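SLT domain-containing protein (Bdellovibrio bacteriovorus HD100, PDB 6TAB) is a lysozyme of the transglycosylase SLT family that probably cuts peptidoglycan, has altered substrate specificity and facilitates exit of the predator from its prey cell. Local coordinates at residues Ser137-Phe142 and Lys241-Trp246; Arg202-Trp207 and Arg227-Leu232; Arg74-Leu79 and Gln248-Cys253. One frame throughout, in Å; residues are numbered along the deposited sequence.

Contact 1 (Ser137-Phe142 and Lys241-Trp246)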
loop_
_atom_site.group_PDB
_atom_site.type_symbol
_atom_site.label_atom_id
_atom_site.label_comp_id
_atom_site.label_asym_id
_atom_site.label_seq_id
_atom_site.Cartn_x
_atom_site.Cartn_y
_atom_site.Cartn_z
ATOM N N SER A 137 -4.790 0.969 4.118
ATOM C CA SER A 137 -5.283 2.066 4.993
ATOM C C SER A 137 -4.256 2.379 6.088
ATOM O O SER A 137 -4.140 3.558 6.504
ATOM C CB SER A 137 -6.682 1.789 5.532
ATOM O OG SER A 137 -6.705 0.839 6.607
ATOM N N SER A 138 -3.530 1.361 6.591
ATOM C CA SER A 138 -2.492 1.571 7.602
ATOM C C SER A 138 -1.291 2.322 7.007
ATOM O O SER A 138 -0.642 3.150 7.688
ATOM C CB SER A 138 -2.102 0.293 8.337
ATOM O OG SER A 138 -1.349 -0.603 7.552
ATOM N N MET A 139 -0.952 2.014 5.741
ATOM C CA MET A 139 0.123 2.756 5.047
ATOM C C MET A 139 -0.288 4.234 4.847
ATOM O O MET A 139 0.537 5.154 5.057
ATOM C CB MET A 139 0.453 2.070 3.714
ATOM C CG MET A 139 1.005 0.646 3.888
ATOM S SD MET A 139 0.905 -0.356 2.344
ATOM C CE MET A 139 1.917 0.651 1.256
ATOM N N VAL A 140 -1.540 4.465 4.427
ATOM C CA VAL A 140 -2.072 5.852 4.276
ATOM C C VAL A 140 -1.975 6.612 5.614
ATOM O O VAL A 140 -1.586 7.799 5.616
ATOM C CB VAL A 140 -3.502 5.815 3.709
ATOM C CG1 VAL A 140 -4.154 7.203 3.793
ATOM C CG2 VAL A 140 -3.543 5.262 2.271
ATOM N N ARG A 141 -2.329 5.953 6.724
ATOM C CA ARG A 141 -2.284 6.610 8.052
ATOM C C ARG A 141 -0.903 7.246 8.265
ATOM O O ARG A 141 -0.818 8.407 8.704
ATOM C CB ARG A 141 -2.569 5.609 9.190
ATOM C CG ARG A 141 -2.208 6.062 10.607
ATOM C CD ARG A 141 -2.879 7.304 11.134
ATOM N NE ARG A 141 -2.321 7.643 12.454
ATOM C CZ ARG A 141 -1.268 8.429 12.667
ATOM N NH1 ARG A 141 -0.592 8.936 11.642
ATOM N NH2 ARG A 141 -0.916 8.705 13.921
ATOM N N PHE A 142 0.171 6.500 7.959
ATOM C CA PHE A 142 1.544 6.985 8.274
ATOM C C PHE A 142 2.182 7.812 7.147
ATOM O O PHE A 142 3.096 8.600 7.443
ATOM C CB PHE A 142 2.448 5.837 8.764
ATOM C CG PHE A 142 2.039 5.331 10.127
ATOM C CD1 PHE A 142 2.205 6.130 11.263
ATOM C CD2 PHE A 142 1.345 4.141 10.266
ATOM C CE1 PHE A 142 1.769 5.685 12.502
ATOM C CE2 PHE A 142 0.919 3.697 11.501
ATOM C CZ PHE A 142 1.109 4.489 12.617
ATOM N N LYS A 241 6.286 -0.394 13.304
ATOM C CA LYS A 241 5.845 -1.223 14.452
ATOM C C LYS A 241 4.310 -1.320 14.512
ATOM O O LYS A 241 3.760 -2.396 14.802
ATOM C CB LYS A 241 6.444 -0.711 15.774
ATOM C CG LYS A 241 7.953 -0.926 15.921
ATOM C CD LYS A 241 8.556 -0.534 17.260
ATOM C CE LYS A 241 8.302 0.906 17.628
ATOM N NZ LYS A 241 8.977 1.233 18.902
ATOM N N SER A 242 3.620 -0.206 14.233
ATOM C CA SER A 242 2.174 -0.143 14.229
ATOM C C SER A 242 1.552 -0.934 13.073
ATOM O O SER A 242 0.597 -1.682 13.271
ATOM C CB SER A 242 1.671 1.299 14.212
ATOM O OG SER A 242 2.060 2.029 15.373
ATOM N N ILE A 243 2.094 -0.783 11.862
ATOM C CA ILE A 243 1.575 -1.533 10.706
ATOM C C ILE A 243 1.664 -3.042 10.986
ATOM O O ILE A 243 0.685 -3.793 10.750
ATOM C CB ILE A 243 2.307 -1.119 9.405
ATOM C CG1 ILE A 243 1.941 0.323 9.025
ATOM C CG2 ILE A 243 1.979 -2.061 8.239
ATOM C CD1 ILE A 243 2.781 0.952 7.941
ATOM N N VAL A 244 2.832 -3.509 11.472
ATOM C CA VAL A 244 3.005 -4.960 11.745
ATOM C C VAL A 244 2.032 -5.431 12.850
ATOM O O VAL A 244 1.410 -6.476 12.723
ATOM C CB VAL A 244 4.460 -5.288 12.149
ATOM C CG1 VAL A 244 4.620 -6.682 12.758
ATOM C CG2 VAL A 244 5.394 -5.123 10.974
ATOM N N SER A 245 1.924 -4.657 13.966
ATOM C CA SER A 245 1.070 -5.020 15.100
ATOM C C SER A 245 -0.411 -5.100 14.675
ATOM O O SER A 245 -1.133 -6.072 14.984
ATOM C CB SER A 245 1.246 -4.061 16.264
ATOM O OG SER A 245 0.512 -4.508 17.402
ATOM N N TRP A 246 -0.884 -4.061 13.978
ATOM C CA TRP A 246 -2.299 -4.020 13.581
ATOM C C TRP A 246 -2.624 -5.174 12.622
ATOM O O TRP A 246 -3.675 -5.800 12.736
ATOM C CB TRP A 246 -2.672 -2.664 12.996
ATOM C CG TRP A 246 -2.531 -1.482 13.926
ATOM C CD1 TRP A 246 -2.367 -1.473 15.276
ATOM C CD2 TRP A 246 -2.440 -0.107 13.516
ATOM N NE1 TRP A 246 -2.202 -0.181 15.740
ATOM C CE2 TRP A 246 -2.246 0.683 14.671
ATOM C CE3 TRP A 246 -2.431 0.513 12.266
ATOM C CZ2 TRP A 246 -2.109 2.068 14.605
ATOM C CZ3 TRP A 246 -2.326 1.887 12.202
ATOM C CH2 TRP A 246 -2.180 2.657 13.365
HETATM O O HOH W 1 -1.646 -3.069 9.178
#
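Ser138 and Ile243 lie closest, CA to CA 6.0 Å, where helices 125-144 and 238-248 run nearly antiparallel, at 158°, with the axes of the short segments 10.0 Å apart. The small Ser138 side chain sits close to the partner helix. Its OG lies 3.7 Å from Ile243 CG2, while its CB meets the indole edge of Trp246 near the ring plane. Ser138 OG hydrogen-bonds to Val135 O one turn earlier. It also receives a hydrogen bond from a water at 3.0 Å, and the same water donates to Ile243 O at 2.9 Å. Water thus ties the side chain of one helix to the backbone of the other.

Phe142 carries the largest share of its helix's contact. Its chi1 (-69°) sets CG beside the backbone N; the ring's CZ touches Ser242 CB at 3.6 Å. Phe142 and Trp246 meet tip to tip, CE2 to CH2 at 3.8 Å. The planes are 26° apart and the rings are strongly offset. Arg141 CG lies over the Phe142 ring. The Phe142 and Ile243 side chains run past one another, CD2 near CG1.

The contact packs helix 238-248, beyond the loop that carries Trp229, on helix 125-144. Behind it, Val244 packs on Leu115 and Phe116 of helix 113-116, and Met139 reaches Trp229 in that loop.

Contact 2 (Arg202-Trp207 and Arg227-Leu232)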
loop_
_atom_site.group_PDB
_atom_site.type_symbol
_atom_site.label_atom_id
_atom_site.label_comp_id
_atom_site.label_asym_id
_atom_site.label_seq_id
_atom_site.Cartn_x
_atom_site.Cartn_y
_atom_site.Cartn_z
ATOM N N ARG A 202 -0.994 -1.295 -8.075
ATOM C CA ARG A 202 -0.053 -1.687 -9.149
ATOM C C ARG A 202 1.362 -1.914 -8.583
ATOM O O ARG A 202 2.068 -2.853 -9.041
ATOM C CB ARG A 202 0.002 -0.645 -10.279
ATOM C CG ARG A 202 -1.268 -0.511 -11.114
ATOM C CD ARG A 202 -1.107 0.557 -12.201
ATOM N NE ARG A 202 -2.249 0.695 -13.088
ATOM C CZ ARG A 202 -2.430 0.061 -14.250
ATOM N NH1 ARG A 202 -1.587 -0.891 -14.642
ATOM N NH2 ARG A 202 -3.465 0.388 -15.016
ATOM N N ILE A 203 1.849 -1.072 -7.671
ATOM C CA ILE A 203 3.204 -1.176 -7.123
ATOM C C ILE A 203 3.345 -2.466 -6.297
ATOM O O ILE A 203 4.298 -3.261 -6.490
ATOM C CB ILE A 203 3.568 0.089 -6.312
ATOM C CG1 ILE A 203 3.600 1.344 -7.201
ATOM C CG2 ILE A 203 4.876 -0.101 -5.558
ATOM C CD1 ILE A 203 3.649 2.670 -6.418
ATOM N N LEU A 204 2.346 -2.755 -5.427
ATOM C CA LEU A 204 2.325 -4.008 -4.648
ATOM C C LEU A 204 2.219 -5.233 -5.583
ATOM O O LEU A 204 2.870 -6.275 -5.350
ATOM C CB LEU A 204 1.186 -3.996 -3.624
ATOM C CG LEU A 204 1.322 -2.985 -2.480
ATOM C CD1 LEU A 204 0.019 -2.860 -1.701
ATOM C CD2 LEU A 204 2.453 -3.379 -1.508
ATOM N N ASP A 205 1.356 -5.144 -6.606
ATOM C CA ASP A 205 1.150 -6.266 -7.539
ATOM C C ASP A 205 2.483 -6.669 -8.223
ATOM O O ASP A 205 2.730 -7.873 -8.471
ATOM C CB ASP A 205 0.077 -5.952 -8.592
ATOM C CG ASP A 205 -0.328 -7.124 -9.467
ATOM O OD1 ASP A 205 -1.114 -7.974 -8.964
ATOM O OD2 ASP A 205 0.111 -7.174 -10.649
ATOM N N ARG A 206 3.327 -5.720 -8.533
ATOM C CA ARG A 206 4.608 -6.025 -9.130
ATOM C C ARG A 206 5.560 -6.643 -8.110
ATOM O O ARG A 206 6.047 -7.731 -8.339
ATOM C CB ARG A 206 5.277 -4.770 -9.711
ATOM C CG ARG A 206 6.598 -5.139 -10.419
ATOM C CD ARG A 206 7.593 -4.058 -10.656
ATOM N NE ARG A 206 7.199 -3.179 -11.701
ATOM C CZ ARG A 206 7.874 -2.068 -12.092
ATOM N NH1 ARG A 206 9.018 -1.624 -11.518
ATOM N NH2 ARG A 206 7.342 -1.358 -13.042
ATOM N N TRP A 207 5.818 -5.962 -6.986
ATOM C CA TRP A 207 6.919 -6.403 -6.095
ATOM C C TRP A 207 6.560 -7.575 -5.166
ATOM O O TRP A 207 7.424 -8.434 -4.912
ATOM C CB TRP A 207 7.519 -5.243 -5.311
ATOM C CG TRP A 207 8.125 -4.170 -6.157
ATOM C CD1 TRP A 207 7.769 -2.853 -6.155
ATOM C CD2 TRP A 207 9.210 -4.299 -7.071
ATOM N NE1 TRP A 207 8.565 -2.153 -7.000
ATOM C CE2 TRP A 207 9.440 -3.010 -7.614
ATOM C CE3 TRP A 207 10.000 -5.362 -7.509
ATOM C CZ2 TRP A 207 10.460 -2.735 -8.515
ATOM C CZ3 TRP A 207 10.995 -5.093 -8.429
ATOM C CH2 TRP A 207 11.209 -3.808 -8.938
ATOM N N ARG A 227 10.297 -2.181 -1.160
ATOM C CA ARG A 227 11.046 -1.591 -2.319
ATOM C C ARG A 227 10.664 -0.106 -2.520
ATOM O O ARG A 227 11.527 0.708 -2.905
ATOM C CB ARG A 227 10.740 -2.375 -3.609
ATOM C CG ARG A 227 11.268 -3.807 -3.661
ATOM C CD ARG A 227 11.976 -4.111 -4.932
ATOM N NE ARG A 227 12.367 -5.502 -5.047
ATOM C CZ ARG A 227 13.264 -5.893 -5.949
ATOM N NH1 ARG A 227 14.035 -4.990 -6.579
ATOM N NH2 ARG A 227 13.415 -7.188 -6.178
ATOM N N TYR A 228 9.394 0.263 -2.278
ATOM C CA TYR A 228 8.881 1.626 -2.597
ATOM C C TYR A 228 8.688 2.478 -1.324
ATOM O O TYR A 228 8.999 3.673 -1.359
ATOM C CB TYR A 228 7.554 1.547 -3.381
ATOM C CG TYR A 228 7.198 2.847 -4.081
ATOM C CD1 TYR A 228 6.453 3.841 -3.441
ATOM C CD2 TYR A 228 7.638 3.109 -5.378
ATOM C CE1 TYR A 228 6.196 5.064 -4.049
ATOM C CE2 TYR A 228 7.378 4.316 -5.999
ATOM C CZ TYR A 228 6.678 5.310 -5.331
ATOM O OH TYR A 228 6.432 6.526 -5.933
ATOM N N TRP A 229 8.137 1.896 -0.243
ATOM C CA TRP A 229 7.652 2.694 0.935
ATOM C C TRP A 229 8.537 2.496 2.176
ATOM O O TRP A 229 8.694 1.382 2.697
ATOM C CB TRP A 229 6.193 2.356 1.270
ATOM C CG TRP A 229 5.167 2.840 0.295
ATOM C CD1 TRP A 229 4.685 4.114 0.195
ATOM C CD2 TRP A 229 4.463 2.065 -0.701
ATOM N NE1 TRP A 229 3.754 4.202 -0.805
ATOM C CE2 TRP A 229 3.568 2.956 -1.352
ATOM C CE3 TRP A 229 4.497 0.713 -1.114
ATOM C CZ2 TRP A 229 2.679 2.509 -2.342
ATOM C CZ3 TRP A 229 3.615 0.280 -2.076
ATOM C CH2 TRP A 229 2.739 1.168 -2.699
ATOM N N SER A 230 9.026 3.617 2.720
ATOM C CA SER A 230 9.838 3.618 3.939
ATOM C C SER A 230 9.067 3.083 5.163
ATOM O O SER A 230 9.662 2.451 6.045
ATOM C CB SER A 230 10.371 5.013 4.190
ATOM O OG SER A 230 9.314 5.914 4.560
ATOM N N VAL A 231 7.738 3.291 5.207
ATOM C CA VAL A 231 6.907 2.868 6.374
ATOM C C VAL A 231 6.851 1.338 6.484
ATOM O O VAL A 231 6.530 0.824 7.563
ATOM C CB VAL A 231 5.492 3.488 6.384
ATOM C CG1 VAL A 231 5.573 5.012 6.508
ATOM C CG2 VAL A 231 4.606 3.020 5.226
ATOM N N LEU A 232 7.181 0.608 5.400
ATOM C CA LEU A 232 7.216 -0.874 5.397
ATOM C C LEU A 232 8.625 -1.421 5.692
ATOM O O LEU A 232 8.777 -2.658 5.753
ATOM C CB LEU A 232 6.668 -1.433 4.068
ATOM C CG LEU A 232 5.177 -1.227 3.815
ATOM C CD1 LEU A 232 4.772 -1.791 2.464
ATOM C CD2 LEU A 232 4.305 -1.823 4.921
#
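Tyr228 lies against Ile203, and its hydroxyl is gripped by two groups of the same chain: a hydrogen bond with Ser176 OG and a weak one from Ser173 N. The phenol ring is therefore held at its far end. Its face takes Ile203 CD1 in a CH-pi contact, 4.0 Å from the Tyr228 ring centroid and only 3° off the normal. The other branch of Ile203 turns to Trp229: CG2 comes within 3.7 Å of CZ3 on the indole. Leu204 crosses Trp229 at about a right angle, with CD2 3.9 Å from the same CZ3. Tyr228 CD1 lies over one face of Trp229, and Trp229 NE1 donates to Leu170 O, which helps hold the indole's rotation.

These contacts lie in the transglycosylase SLT domain, a family of the lysozyme clan. They set the loop after strand 221-222 against helix 193-211. Helix 125-144 adjoins both sides: Leu204 packs on Leu136, and Trp229 on Glu143.

Further along helix 193-211, Trp207 takes Arg227 of the loop across one face. Arg227 CD makes a CH-pi contact 3.5 Å from the centroid of the Trp207 six-membered ring. The arginine chain bends at chi2 (-132°), which sets CD over that face. The guanidinium follows, its plane 14° from the indole, with NE 3.4 Å from Trp207 CE3. Arg206 CD covers the opposite face of Trp207. The guanidinium has a salt-bridge partner in Asp211, while Trp207 NE1 donates to Tyr180 OH.

Contact 3 (Arg74-Leu79 and Gln248-Cys253). With SO4 (sulfate ion), chain C.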
loop_
_atom_site.group_PDB
_atom_site.type_symbol
_atom_site.label_atom_id
_atom_site.label_comp_id
_atom_site.label_asym_id
_atom_site.label_seq_id
_atom_site.Cartn_x
_atom_site.Cartn_y
_atom_site.Cartn_z
ATOM N N ARG A 74 -18.589 -7.650 6.377
ATOM C CA ARG A 74 -17.154 -7.810 6.352
ATOM C C ARG A 74 -16.630 -8.196 7.744
ATOM O O ARG A 74 -17.186 -7.799 8.772
ATOM C CB ARG A 74 -16.512 -6.504 5.899
ATOM C CG ARG A 74 -16.750 -6.167 4.431
ATOM C CD ARG A 74 -16.235 -4.801 4.048
ATOM N NE ARG A 74 -16.998 -3.720 4.707
ATOM C CZ ARG A 74 -16.640 -2.443 4.738
ATOM N NH1 ARG A 74 -15.474 -2.052 4.214
ATOM N NH2 ARG A 74 -17.429 -1.549 5.358
ATOM N N GLU A 75 -15.526 -8.935 7.778
ATOM C CA GLU A 75 -14.802 -9.244 9.008
ATOM C C GLU A 75 -13.808 -8.134 9.395
ATOM O O GLU A 75 -13.536 -7.948 10.623
ATOM C CB GLU A 75 -14.118 -10.614 8.924
ATOM C CG GLU A 75 -15.097 -11.774 8.962
ATOM C CD GLU A 75 -14.416 -13.093 8.645
ATOM O OE1 GLU A 75 -14.280 -13.406 7.443
ATOM O OE2 GLU A 75 -14.020 -13.798 9.615
ATOM N N VAL A 76 -13.219 -7.453 8.412
ATOM C CA VAL A 76 -12.186 -6.401 8.636
ATOM C C VAL A 76 -12.574 -5.158 7.820
ATOM O O VAL A 76 -12.889 -5.268 6.623
ATOM C CB VAL A 76 -10.789 -6.929 8.241
ATOM C CG1 VAL A 76 -9.748 -5.807 8.257
ATOM C CG2 VAL A 76 -10.373 -8.095 9.156
ATOM N N ILE A 77 -12.580 -3.982 8.493
ATOM C CA ILE A 77 -12.962 -2.667 7.915
ATOM C C ILE A 77 -11.758 -1.732 7.868
ATOM O O ILE A 77 -11.063 -1.554 8.888
ATOM C CB ILE A 77 -14.030 -1.980 8.790
ATOM C CG1 ILE A 77 -15.142 -2.931 9.187
ATOM C CG2 ILE A 77 -14.513 -0.697 8.133
ATOM C CD1 ILE A 77 -15.904 -3.415 8.052
ATOM N N PRO A 78 -11.451 -1.089 6.722
ATOM C CA PRO A 78 -10.268 -0.233 6.642
ATOM C C PRO A 78 -10.376 1.021 7.530
ATOM O O PRO A 78 -11.488 1.568 7.775
ATOM C CB PRO A 78 -10.196 0.172 5.145
ATOM C CG PRO A 78 -10.999 -0.892 4.414
ATOM C CD PRO A 78 -12.110 -1.220 5.405
ATOM N N LEU A 79 -9.200 1.529 7.947
ATOM C CA LEU A 79 -9.102 2.670 8.893
ATOM C C LEU A 79 -9.633 3.986 8.308
ATOM O O LEU A 79 -9.999 4.890 9.104
ATOM C CB LEU A 79 -7.637 2.819 9.327
ATOM C CG LEU A 79 -7.045 1.645 10.109
ATOM C CD1 LEU A 79 -5.534 1.793 10.259
ATOM C CD2 LEU A 79 -7.685 1.516 11.475
ATOM N N GLN A 248 -1.052 -8.223 12.306
ATOM C CA GLN A 248 -0.951 -9.579 12.890
ATOM C C GLN A 248 -2.065 -9.821 13.926
ATOM O O GLN A 248 -2.368 -11.009 14.224
ATOM C CB GLN A 248 0.461 -9.848 13.398
ATOM C CG GLN A 248 0.765 -9.130 14.693
ATOM C CD GLN A 248 2.236 -9.032 15.078
ATOM O OE1 GLN A 248 3.175 -9.499 14.423
ATOM N NE2 GLN A 248 2.453 -8.348 16.152
ATOM N N ASN A 249 -2.719 -8.753 14.411
ATOM C CA ASN A 249 -3.823 -8.868 15.399
ATOM C C ASN A 249 -5.221 -8.799 14.756
ATOM O O ASN A 249 -6.229 -8.873 15.501
ATOM C CB ASN A 249 -3.621 -7.851 16.523
ATOM C CG ASN A 249 -2.446 -8.237 17.413
ATOM O OD1 ASN A 249 -1.552 -7.448 17.669
ATOM N ND2 ASN A 249 -2.480 -9.443 17.965
ATOM N N LEU A 250 -5.326 -8.711 13.425
ATOM C CA LEU A 250 -6.609 -8.841 12.786
ATOM C C LEU A 250 -7.186 -10.229 13.123
ATOM O O LEU A 250 -6.446 -11.244 13.094
ATOM C CB LEU A 250 -6.464 -8.646 11.269
ATOM C CG LEU A 250 -6.028 -7.238 10.735
ATOM C CD1 LEU A 250 -5.824 -7.351 9.256
ATOM C CD2 LEU A 250 -7.089 -6.204 11.121
ATOM N N SER A 251 -8.507 -10.318 13.356
ATOM C CA SER A 251 -9.144 -11.585 13.757
ATOM C C SER A 251 -8.904 -12.681 12.711
ATOM O O SER A 251 -8.695 -13.854 13.052
ATOM C CB SER A 251 -10.626 -11.395 14.115
ATOM O OG SER A 251 -11.367 -10.925 12.976
ATOM N N ILE A 252 -8.925 -12.295 11.441
ATOM C CA ILE A 252 -8.726 -13.265 10.336
ATOM C C ILE A 252 -7.292 -13.818 10.283
ATOM O O ILE A 252 -7.047 -14.865 9.626
ATOM C CB ILE A 252 -9.179 -12.686 8.977
ATOM C CG1 ILE A 252 -8.328 -11.478 8.552
ATOM C CG2 ILE A 252 -10.686 -12.412 9.009
ATOM C CD1 ILE A 252 -8.621 -10.942 7.172
ATOM N N CYS A 253 -6.324 -13.102 10.851
ATOM C CA CYS A 253 -4.893 -13.429 10.775
ATOM C C CYS A 253 -4.427 -14.267 11.977
ATOM O O CYS A 253 -3.437 -15.015 11.873
ATOM C CB CYS A 253 -4.033 -12.167 10.701
ATOM S SG CYS A 253 -4.099 -11.355 9.082
HETATM S S SO4 C . -20.348 -3.801 6.684
HETATM O O1 SO4 C . -21.673 -3.934 6.168
HETATM O O2 SO4 C . -19.893 -2.439 6.743
HETATM O O3 SO4 C . -19.550 -4.661 5.895
HETATM O O4 SO4 C . -20.334 -4.200 8.033
HETATM O O HOH W 2 -12.888 -13.053 12.096
#
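Val76 points its two methyl groups at two different residues of the chain end. CG1 meets Leu250 CD2 at 3.9 Å, and these two side chains cross at about a right angle. CG2 meets Ile252 CD1, also at 3.9 Å, with the side chains set obliquely. Ile252 holds CG1 between its backbone N and carbonyl carbon (chi1 64°), leaving CG2 anti to the carbonyl carbon. That methyl turns to Glu75 instead, lying 3.7 Å from OE2. Glu75, extended beyond CG, crosses Ile252 at a slant, its CB and carboxylate both near CG2.

The polar side of the contact runs through water. One water donates to Glu75 OE2 at 2.8 Å and hydrogen-bonds with Ser251 OG at the same length. Glu75 OE1 has its partner elsewhere, in Gln127 of helix 125-144. On that helix, Gln130 OE1 also accepts from the backbone N of both Glu75 and Val76.

Arg74 turns to a sulfate ion, probably from the crystallisation liquor. Sulfate O3 takes the backbone N of Arg74 at 3.2 Å and its NE at 3.0 Å. Arg74 NH2 donates to sulfate O2, also at 3.0 Å and almost straight at 177°. The sulfur lies in the guanidinium plane at its edge, and Ile77 CD1 rests over one face of that group. Arg74 NH1 makes a salt bridge with Glu81.

Between the two segments themselves, the chemistry is modest: an apolar patch of Val76, Leu250 and Ile252, edged by a water bridge between Glu75 and Ser251. The covalent tie of this chain end to the rest of the fold comes instead from the disulfide of Cys253 with Cys117, just after helix 113-116, and not from this contact.

How the contacts relate
Helix 125-144 is common ground for all three contacts. It supplies one side of contact 1. Contact 2 packs against it, and the N-terminal loop of contact 3 touches it through Val76 and Pro78. Contacts 1 and 2 have centres about 14 Å apart and touch, with Phe142 CB against Val231 CG1. Contacts 1 and 3 have centres about 12 Å apart and also touch, chiefly through Leu79. Contacts 2 and 3, with centres about 21 Å apart, do not meet. Along the chain, contact 3 encloses contact 1, which in turn encloses contact 2. The two ends of the modelled chain thus come together near helix 125-144, and helix 238-248 leads from contact 1 into contact 3.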